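Local coordinates for DUF3194 domain-containing protein (Thermococcus onnurineus, PDB 3UEB) that is of unknown function but forms a compact alpha-plus-beta domain, two helices on a three-stranded antiparallel sheet, and belongs to the UPF0440 (DUF3194) family, at residues S6-H12 and L64-L70; E25-A30 and I94-L99. Numbering follows the deposited sequence.

Contact 1 (S6-H12 and L64-L70)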
ATOM      1  N   SER A   6      10.355  -4.670 -16.772  1.00 27.40           N
ATOM      2  CA  SER A   6       9.501  -3.940 -15.839  1.00 27.11           C
ATOM      3  C   SER A   6       8.319  -3.226 -16.490  1.00 27.65           C
ATOM      4  O   SER A   6       8.316  -2.929 -17.689  1.00 26.81           O
ATOM      5  CB  SER A   6      10.319  -2.908 -15.070  1.00 25.44           C
ATOM      6  OG  SER A   6      10.536  -1.771 -15.881  1.00 24.70           O
ATOM      7  N   GLY A   7       7.318  -2.942 -15.669  1.00 27.70           N
ATOM      8  CA  GLY A   7       6.135  -2.262 -16.143  1.00 26.83           C
ATOM      9  C   GLY A   7       5.657  -1.289 -15.089  1.00 27.87           C
ATOM     10  O   GLY A   7       5.869  -1.486 -13.884  1.00 23.90           O
ATOM     11  N   LYS A   8       5.009  -0.228 -15.554  1.00 30.11           N
ATOM     12  CA  LYS A   8       4.486   0.808 -14.682  1.00 30.67           C
ATOM     13  C   LYS A   8       3.036   1.051 -15.074  1.00 31.32           C
ATOM     14  O   LYS A   8       2.674   0.949 -16.251  1.00 30.30           O
ATOM     15  CB  LYS A   8       5.304   2.084 -14.855  1.00 31.88           C
ATOM     16  CG  LYS A   8       5.820   2.668 -13.553  1.00 37.71           C
ATOM     17  CD  LYS A   8       4.854   3.679 -12.948  1.00 40.81           C
ATOM     18  CE  LYS A   8       4.802   4.952 -13.786  1.00 43.03           C
ATOM     19  NZ  LYS A   8       4.032   6.040 -13.114  1.00 43.67           N
ATOM     20  N   ARG A   9       2.208   1.371 -14.087  1.00 29.98           N
ATOM     21  CA  ARG A   9       0.801   1.618 -14.343  1.00 30.54           C
ATOM     22  C   ARG A   9       0.220   2.553 -13.289  1.00 29.83           C
ATOM     23  O   ARG A   9       0.431   2.354 -12.091  1.00 29.27           O
ATOM     24  CB  ARG A   9       0.043   0.291 -14.337  1.00 32.78           C
ATOM     25  CG  ARG A   9      -1.402   0.397 -14.752  1.00 37.71           C
ATOM     26  CD  ARG A   9      -1.525   0.949 -16.160  1.00 42.50           C
ATOM     27  NE  ARG A   9      -2.869   0.749 -16.693  1.00 45.79           N
ATOM     28  CZ  ARG A   9      -3.367  -0.436 -17.032  1.00 47.01           C
ATOM     29  NH1 ARG A   9      -4.605  -0.524 -17.506  1.00 49.03           N
ATOM     30  NH2 ARG A   9      -2.623  -1.530 -16.910  1.00 45.46           N
ATOM     31  N   VAL A  10      -0.502   3.574 -13.742  1.00 27.40           N
ATOM     32  CA  VAL A  10      -1.129   4.530 -12.834  1.00 25.53           C
ATOM     33  C   VAL A  10      -2.613   4.625 -13.139  1.00 25.58           C
ATOM     34  O   VAL A  10      -2.999   4.928 -14.268  1.00 25.44           O
ATOM     35  CB  VAL A  10      -0.527   5.938 -12.981  1.00 24.72           C
ATOM     36  CG1 VAL A  10      -1.334   6.935 -12.158  1.00 21.77           C
ATOM     37  CG2 VAL A  10       0.917   5.932 -12.533  1.00 21.71           C
ATOM     38  N   ILE A  11      -3.448   4.367 -12.138  1.00 24.42           N
ATOM     39  CA  ILE A  11      -4.884   4.439 -12.342  1.00 23.88           C
ATOM     40  C   ILE A  11      -5.537   5.439 -11.391  1.00 24.80           C
ATOM     41  O   ILE A  11      -5.184   5.528 -10.211  1.00 24.09           O
ATOM     42  CB  ILE A  11      -5.544   3.048 -12.181  1.00 24.81           C
ATOM     43  CG1 ILE A  11      -5.449   2.572 -10.734  1.00 25.30           C
ATOM     44  CG2 ILE A  11      -4.849   2.038 -13.097  1.00 24.42           C
ATOM     45  CD1 ILE A  11      -6.059   1.198 -10.503  1.00 26.29           C
ATOM     46  N   HIS A  12      -6.479   6.205 -11.930  1.00 24.67           N
ATOM     47  CA  HIS A  12      -7.205   7.212 -11.170  1.00 24.39           C
ATOM     48  C   HIS A  12      -8.631   6.741 -10.960  1.00 22.68           C
ATOM     49  O   HIS A  12      -9.302   6.321 -11.902  1.00 22.99           O
ATOM     50  CB  HIS A  12      -7.187   8.546 -11.922  1.00 27.79           C
ATOM     51  CG  HIS A  12      -5.844   9.209 -11.938  1.00 30.86           C
ATOM     52  ND1 HIS A  12      -5.605  10.392 -12.604  1.00 33.47           N
ATOM     53  CD2 HIS A  12      -4.677   8.873 -11.339  1.00 30.91           C
ATOM     54  CE1 HIS A  12      -4.349  10.758 -12.412  1.00 34.19           C
ATOM     55  NE2 HIS A  12      -3.764   9.853 -11.647  1.00 32.60           N
ATOM     56  N   LEU A  64      -9.015   8.431  -5.326  1.00 22.31           N
ATOM     57  CA  LEU A  64      -8.010   7.412  -5.138  1.00 20.86           C
ATOM     58  C   LEU A  64      -7.120   7.261  -6.353  1.00 21.34           C
ATOM     59  O   LEU A  64      -7.578   7.316  -7.496  1.00 20.40           O
ATOM     60  CB  LEU A  64      -8.689   6.074  -4.822  1.00 19.70           C
ATOM     61  CG  LEU A  64      -7.811   4.823  -4.702  1.00 19.36           C
ATOM     62  CD1 LEU A  64      -6.840   4.950  -3.516  1.00 18.53           C
ATOM     63  CD2 LEU A  64      -8.714   3.617  -4.517  1.00 17.62           C
ATOM     64  N   GLU A  65      -5.832   7.089  -6.094  1.00 21.54           N
ATOM     65  CA  GLU A  65      -4.871   6.893  -7.156  1.00 23.06           C
ATOM     66  C   GLU A  65      -4.048   5.683  -6.763  1.00 22.37           C
ATOM     67  O   GLU A  65      -3.634   5.544  -5.613  1.00 21.46           O
ATOM     68  CB  GLU A  65      -3.986   8.129  -7.339  1.00 25.20           C
ATOM     69  CG  GLU A  65      -4.775   9.372  -7.760  1.00 30.83           C
ATOM     70  CD  GLU A  65      -3.914  10.450  -8.405  1.00 35.43           C
ATOM     71  OE1 GLU A  65      -4.476  11.480  -8.844  1.00 36.07           O
ATOM     72  OE2 GLU A  65      -2.677  10.271  -8.480  1.00 39.86           O
ATOM     73  N   ILE A  66      -3.850   4.783  -7.716  1.00 22.20           N
ATOM     74  CA  ILE A  66      -3.081   3.577  -7.459  1.00 22.16           C
ATOM     75  C   ILE A  66      -1.947   3.519  -8.457  1.00 22.93           C
ATOM     76  O   ILE A  66      -2.160   3.664  -9.658  1.00 22.07           O
ATOM     77  CB  ILE A  66      -3.934   2.314  -7.628  1.00 21.70           C
ATOM     78  CG1 ILE A  66      -5.031   2.270  -6.564  1.00 20.88           C
ATOM     79  CG2 ILE A  66      -3.050   1.084  -7.567  1.00 23.38           C
ATOM     80  CD1 ILE A  66      -4.512   2.178  -5.141  1.00 22.60           C
ATOM     81  N   GLU A  67      -0.741   3.309  -7.958  1.00 23.60           N
ATOM     82  CA  GLU A  67       0.406   3.237  -8.833  1.00 24.75           C
ATOM     83  C   GLU A  67       1.076   1.886  -8.661  1.00 23.43           C
ATOM     84  O   GLU A  67       1.392   1.477  -7.542  1.00 22.34           O
ATOM     85  CB  GLU A  67       1.374   4.370  -8.506  1.00 27.64           C
ATOM     86  CG  GLU A  67       2.505   4.506  -9.501  1.00 35.27           C
ATOM     87  CD  GLU A  67       3.148   5.880  -9.452  1.00 40.59           C
ATOM     88  OE1 GLU A  67       4.154   6.084 -10.168  1.00 44.05           O
ATOM     89  OE2 GLU A  67       2.638   6.751  -8.701  1.00 39.43           O
ATOM     90  N   VAL A  68       1.277   1.190  -9.775  1.00 21.89           N
ATOM     91  CA  VAL A  68       1.904  -0.124  -9.748  1.00 22.26           C
ATOM     92  C   VAL A  68       3.228  -0.123 -10.502  1.00 21.98           C
ATOM     93  O   VAL A  68       3.326   0.436 -11.598  1.00 23.41           O
ATOM     94  CB  VAL A  68       1.001  -1.203 -10.406  1.00 22.91           C
ATOM     95  CG1 VAL A  68       1.540  -2.593 -10.093  1.00 22.96           C
ATOM     96  CG2 VAL A  68      -0.429  -1.059  -9.934  1.00 22.67           C
ATOM     97  N   TYR A  69       4.247  -0.732  -9.905  1.00 17.75           N
ATOM     98  CA  TYR A  69       5.545  -0.853 -10.545  1.00 17.36           C
ATOM     99  C   TYR A  69       5.985  -2.288 -10.298  1.00 17.38           C
ATOM    100  O   TYR A  69       5.979  -2.763  -9.163  1.00 16.15           O
ATOM    101  CB  TYR A  69       6.580   0.114  -9.956  1.00 18.54           C
ATOM    102  CG  TYR A  69       7.975  -0.137 -10.502  1.00 19.41           C
ATOM    103  CD1 TYR A  69       8.341   0.310 -11.772  1.00 20.67           C
ATOM    104  CD2 TYR A  69       8.904  -0.885  -9.779  1.00 18.29           C
ATOM    105  CE1 TYR A  69       9.594   0.015 -12.305  1.00 20.54           C
ATOM    106  CE2 TYR A  69      10.158  -1.186 -10.307  1.00 18.53           C
ATOM    107  CZ  TYR A  69      10.496  -0.734 -11.568  1.00 21.33           C
ATOM    108  OH  TYR A  69      11.736  -1.017 -12.095  1.00 21.19           O
ATOM    109  N   LEU A  70       6.361  -2.983 -11.365  1.00 18.94           N
ATOM    110  CA  LEU A  70       6.767  -4.375 -11.246  1.00 19.75           C
ATOM    111  C   LEU A  70       7.981  -4.649 -12.099  1.00 19.85           C
ATOM    112  O   LEU A  70       8.049  -4.227 -13.250  1.00 19.29           O
ATOM    113  CB  LEU A  70       5.619  -5.301 -11.668  1.00 18.49           C
ATOM    114  CG  LEU A  70       5.902  -6.807 -11.681  1.00 20.31           C
ATOM    115  CD1 LEU A  70       6.460  -7.245 -10.323  1.00 22.08           C
ATOM    116  CD2 LEU A  70       4.614  -7.566 -11.994  1.00 18.84           C
TER
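Antiparallel pairing sorts side chains alternately onto the two faces of a sheet, and strands 6-12 and 64-70 do so without a bulge. G7-L70, R9-V68 and I11-I66 are hydrogen-bonded pairs; the shortest bond, V68 N to R9 O, is 2.7 Å. In the non-hydrogen-bonded pairs the CA atoms of K8, Y69, V10, E67 and E65 make CA-H...O contacts to opposite carbonyls. On the face of I11 and I66, the p rotamer at chi1 of I11 brings its CG1 to 3.5 Å from CB of I66, whereas the m,m rotamer of I66 turns its end away from I11; I66 also packs on I34 of helix 20-41. R9, t at chi1, leads away too and forms a salt bridge with D85 of helix 80-104. The other face carries most of the polar groups. K8, off-rotamer at chi1 and chi2, lays its CG 3.9 Å from Y69 CD1, at the ring edge. K8 NZ makes a diagonal 2.9 Å salt bridge to OE1 of E67, itself t at chi1 and chi2. H12 and E65, both m at chi1, lean together, with E65 OE1 over one imidazole face. The chemistry is thus two-sided: mainly aliphatic packing on the helix side, the K8-E67 salt bridge on the other, with the backbone ladder holding the register.

Contact 2 (E25-A30 and I94-L99)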
ATOM      1  N   GLU A  25     -10.521   2.059   2.928  1.00 29.75           N
ATOM      2  CA  GLU A  25     -10.821   0.638   2.821  1.00 30.71           C
ATOM      3  C   GLU A  25     -10.708   0.158   1.368  1.00 29.30           C
ATOM      4  O   GLU A  25     -10.129  -0.894   1.092  1.00 26.99           O
ATOM      5  CB  GLU A  25     -12.237   0.376   3.334  1.00 32.58           C
ATOM      6  CG  GLU A  25     -12.597  -1.086   3.479  1.00 35.05           C
ATOM      7  CD  GLU A  25     -14.092  -1.284   3.650  1.00 38.65           C
ATOM      8  OE1 GLU A  25     -14.724  -0.494   4.386  1.00 40.07           O
ATOM      9  OE2 GLU A  25     -14.639  -2.232   3.050  1.00 40.17           O
ATOM     10  N   ILE A  26     -11.276   0.928   0.444  1.00 25.92           N
ATOM     11  CA  ILE A  26     -11.234   0.562  -0.965  1.00 24.56           C
ATOM     12  C   ILE A  26      -9.819   0.693  -1.514  1.00 24.09           C
ATOM     13  O   ILE A  26      -9.374  -0.137  -2.304  1.00 25.26           O
ATOM     14  CB  ILE A  26     -12.193   1.441  -1.802  1.00 25.19           C
ATOM     15  CG1 ILE A  26     -13.640   1.138  -1.405  1.00 24.35           C
ATOM     16  CG2 ILE A  26     -11.978   1.182  -3.297  1.00 23.76           C
ATOM     17  CD1 ILE A  26     -14.055  -0.303  -1.651  1.00 23.41           C
ATOM     18  N   GLY A  27      -9.116   1.736  -1.091  1.00 23.34           N
ATOM     19  CA  GLY A  27      -7.751   1.933  -1.535  1.00 24.86           C
ATOM     20  C   GLY A  27      -6.938   0.712  -1.143  1.00 24.90           C
ATOM     21  O   GLY A  27      -6.138   0.207  -1.933  1.00 23.32           O
ATOM     22  N   GLU A  28      -7.151   0.234   0.081  1.00 23.56           N
ATOM     23  CA  GLU A  28      -6.442  -0.940   0.574  1.00 23.42           C
ATOM     24  C   GLU A  28      -6.862  -2.190  -0.202  1.00 22.51           C
ATOM     25  O   GLU A  28      -6.026  -3.016  -0.565  1.00 22.06           O
ATOM     26  CB  GLU A  28      -6.723  -1.140   2.067  1.00 22.64           C
ATOM     27  CG  GLU A  28      -6.097  -0.094   2.970  1.00 24.96           C
ATOM     28  CD  GLU A  28      -6.494  -0.264   4.431  1.00 26.25           C
ATOM     29  OE1 GLU A  28      -5.981   0.492   5.280  1.00 27.74           O
ATOM     30  OE2 GLU A  28      -7.320  -1.149   4.732  1.00 27.39           O
ATOM     31  N   LEU A  29      -8.159  -2.328  -0.455  1.00 21.02           N
ATOM     32  CA  LEU A  29      -8.662  -3.487  -1.191  1.00 21.65           C
ATOM     33  C   LEU A  29      -8.031  -3.541  -2.585  1.00 21.81           C
ATOM     34  O   LEU A  29      -7.592  -4.601  -3.051  1.00 22.72           O
ATOM     35  CB  LEU A  29     -10.187  -3.415  -1.311  1.00 19.73           C
ATOM     36  CG  LEU A  29     -10.886  -4.566  -2.044  1.00 24.18           C
ATOM     37  CD1 LEU A  29     -10.521  -5.904  -1.391  1.00 23.93           C
ATOM     38  CD2 LEU A  29     -12.402  -4.357  -2.012  1.00 22.39           C
ATOM     39  N   ALA A  30      -7.973  -2.386  -3.233  1.00 21.43           N
ATOM     40  CA  ALA A  30      -7.413  -2.265  -4.573  1.00 22.54           C
ATOM     41  C   ALA A  30      -5.940  -2.646  -4.608  1.00 22.88           C
ATOM     42  O   ALA A  30      -5.541  -3.549  -5.340  1.00 21.20           O
ATOM     43  CB  ALA A  30      -7.587  -0.835  -5.073  1.00 20.93           C
ATOM     44  N   ILE A  94     -13.042  -6.577  -8.253  1.00 24.53           N
ATOM     45  CA  ILE A  94     -13.202  -6.798  -6.828  1.00 24.00           C
ATOM     46  C   ILE A  94     -13.685  -5.522  -6.158  1.00 24.75           C
ATOM     47  O   ILE A  94     -14.540  -5.569  -5.270  1.00 25.98           O
ATOM     48  CB  ILE A  94     -11.875  -7.302  -6.216  1.00 25.33           C
ATOM     49  CG1 ILE A  94     -11.605  -8.720  -6.735  1.00 25.82           C
ATOM     50  CG2 ILE A  94     -11.933  -7.278  -4.698  1.00 25.26           C
ATOM     51  CD1 ILE A  94     -10.213  -9.222  -6.479  1.00 30.00           C
ATOM     52  N   VAL A  95     -13.172  -4.377  -6.598  1.00 22.30           N
ATOM     53  CA  VAL A  95     -13.605  -3.118  -6.015  1.00 22.06           C
ATOM     54  C   VAL A  95     -15.090  -2.886  -6.320  1.00 21.77           C
ATOM     55  O   VAL A  95     -15.860  -2.511  -5.434  1.00 19.58           O
ATOM     56  CB  VAL A  95     -12.770  -1.922  -6.543  1.00 22.60           C
ATOM     57  CG1 VAL A  95     -13.429  -0.610  -6.144  1.00 18.84           C
ATOM     58  CG2 VAL A  95     -11.362  -1.970  -5.957  1.00 23.26           C
ATOM     59  N   GLU A  96     -15.489  -3.129  -7.567  1.00 21.25           N
ATOM     60  CA  GLU A  96     -16.879  -2.934  -7.967  1.00 23.68           C
ATOM     61  C   GLU A  96     -17.828  -3.812  -7.159  1.00 25.19           C
ATOM     62  O   GLU A  96     -18.927  -3.380  -6.820  1.00 25.00           O
ATOM     63  CB  GLU A  96     -17.059  -3.203  -9.468  1.00 24.18           C
ATOM     64  CG  GLU A  96     -18.419  -2.781 -10.034  1.00 25.42           C
ATOM     65  CD  GLU A  96     -18.769  -1.326  -9.733  1.00 27.30           C
ATOM     66  OE1 GLU A  96     -17.843  -0.493  -9.627  1.00 25.43           O
ATOM     67  OE2 GLU A  96     -19.976  -1.011  -9.616  1.00 27.68           O
ATOM     68  N   ARG A  97     -17.411  -5.036  -6.843  1.00 27.00           N
ATOM     69  CA  ARG A  97     -18.261  -5.920  -6.049  1.00 29.68           C
ATOM     70  C   ARG A  97     -18.432  -5.356  -4.650  1.00 29.60           C
ATOM     71  O   ARG A  97     -19.514  -5.421  -4.064  1.00 30.53           O
ATOM     72  CB  ARG A  97     -17.657  -7.318  -5.957  1.00 32.62           C
ATOM     73  CG  ARG A  97     -17.742  -8.102  -7.247  1.00 36.03           C
ATOM     74  CD  ARG A  97     -17.224  -9.504  -7.049  1.00 39.73           C
ATOM     75  NE  ARG A  97     -17.066 -10.201  -8.319  1.00 43.20           N
ATOM     76  CZ  ARG A  97     -16.410 -11.348  -8.456  1.00 45.10           C
ATOM     77  NH1 ARG A  97     -15.856 -11.924  -7.394  1.00 44.48           N
ATOM     78  NH2 ARG A  97     -16.297 -11.910  -9.655  1.00 44.91           N
ATOM     79  N   LYS A  98     -17.350  -4.800  -4.122  1.00 29.17           N
ATOM     80  CA  LYS A  98     -17.352  -4.209  -2.794  1.00 26.33           C
ATOM     81  C   LYS A  98     -18.263  -2.986  -2.774  1.00 24.76           C
ATOM     82  O   LYS A  98     -19.011  -2.773  -1.820  1.00 22.72           O
ATOM     83  CB  LYS A  98     -15.935  -3.785  -2.414  1.00 28.96           C
ATOM     84  CG  LYS A  98     -15.514  -4.201  -1.026  1.00 33.44           C
ATOM     85  CD  LYS A  98     -16.456  -3.693   0.046  1.00 36.51           C
ATOM     86  CE  LYS A  98     -16.066  -4.286   1.388  1.00 37.88           C
ATOM     87  NZ  LYS A  98     -15.907  -5.766   1.268  1.00 40.62           N
ATOM     88  N   LEU A  99     -18.186  -2.176  -3.826  1.00 22.71           N
ATOM     89  CA  LEU A  99     -19.011  -0.975  -3.914  1.00 22.75           C
ATOM     90  C   LEU A  99     -20.494  -1.359  -3.885  1.00 22.96           C
ATOM     91  O   LEU A  99     -21.277  -0.770  -3.144  1.00 22.41           O
ATOM     92  CB  LEU A  99     -18.689  -0.179  -5.194  1.00 17.71           C
ATOM     93  CG  LEU A  99     -17.237   0.289  -5.394  1.00 17.51           C
ATOM     94  CD1 LEU A  99     -17.143   1.222  -6.605  1.00 16.28           C
ATOM     95  CD2 LEU A  99     -16.755   1.018  -4.155  1.00 18.02           C
TER
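Amphipathic helices pack through their apolar faces, and segments 25-30 and 94-99, of helices 20-41 and 80-104, illustrate the principle. They run roughly antiparallel, at 150°, with axes 10.0 Å apart. E25 opens the seam at its polar margin: its extended side chain brings OE2 to 3.0 Å from CE of K98, yet OE2 and K98 NZ stay 4.2 Å apart, beyond a salt bridge. I26 comes next. Its CB starts out sideways, but the m,m rotamer swings the chain inward, so that CG2 lies 3.7 Å from CG1 of V95 and CD1 lies 3.9 Å from CD2 of L99. L15 and L18, in the loop that precedes helix 20-41, pack on I26 and L99 as well. E28 packs on I35 of the second subunit. One turn after E25, L29 points straight at the partner helix and inserts between I94 and K98, its CD1 3.8 Å from CG2 of I94 and its CD2 3.3 Å from CG, in the aliphatic part of K98. A30 ends the segment beside V95, CB to CG2 4.0 Å, where the CA atoms come within 6.4 Å. V95 is therefore touched by I26, L29 and A30 in turn. With 332 Å² buried and contacts made mostly by aliphatic groups, the helices are joined here by hydrophobic packing, to which the E25-K98 pair can add only longer-range electrostatic attraction.

The two contacts lie in successive layers of one domain, their centres 16 Å apart. Contact 1 is in the sheet, where strand 63-71 is central between 6-14 and 49-56; contact 2 joins helices 20-41 and 80-104, which cover one face of it. Along the chain their segments alternate: strand 6-14 leads into helix 20-41, and strand 63-71 precedes helix 80-104, so each contact pairs an early element with a late one. They also touch directly, as L64 CD2 packs 3.6 Å from G27 CA and I66 CG1 4.3 Å from A30 CB. The sheet and the helix pair thus meet in a shared apolar interior, built from elements of the early and late parts of the chain.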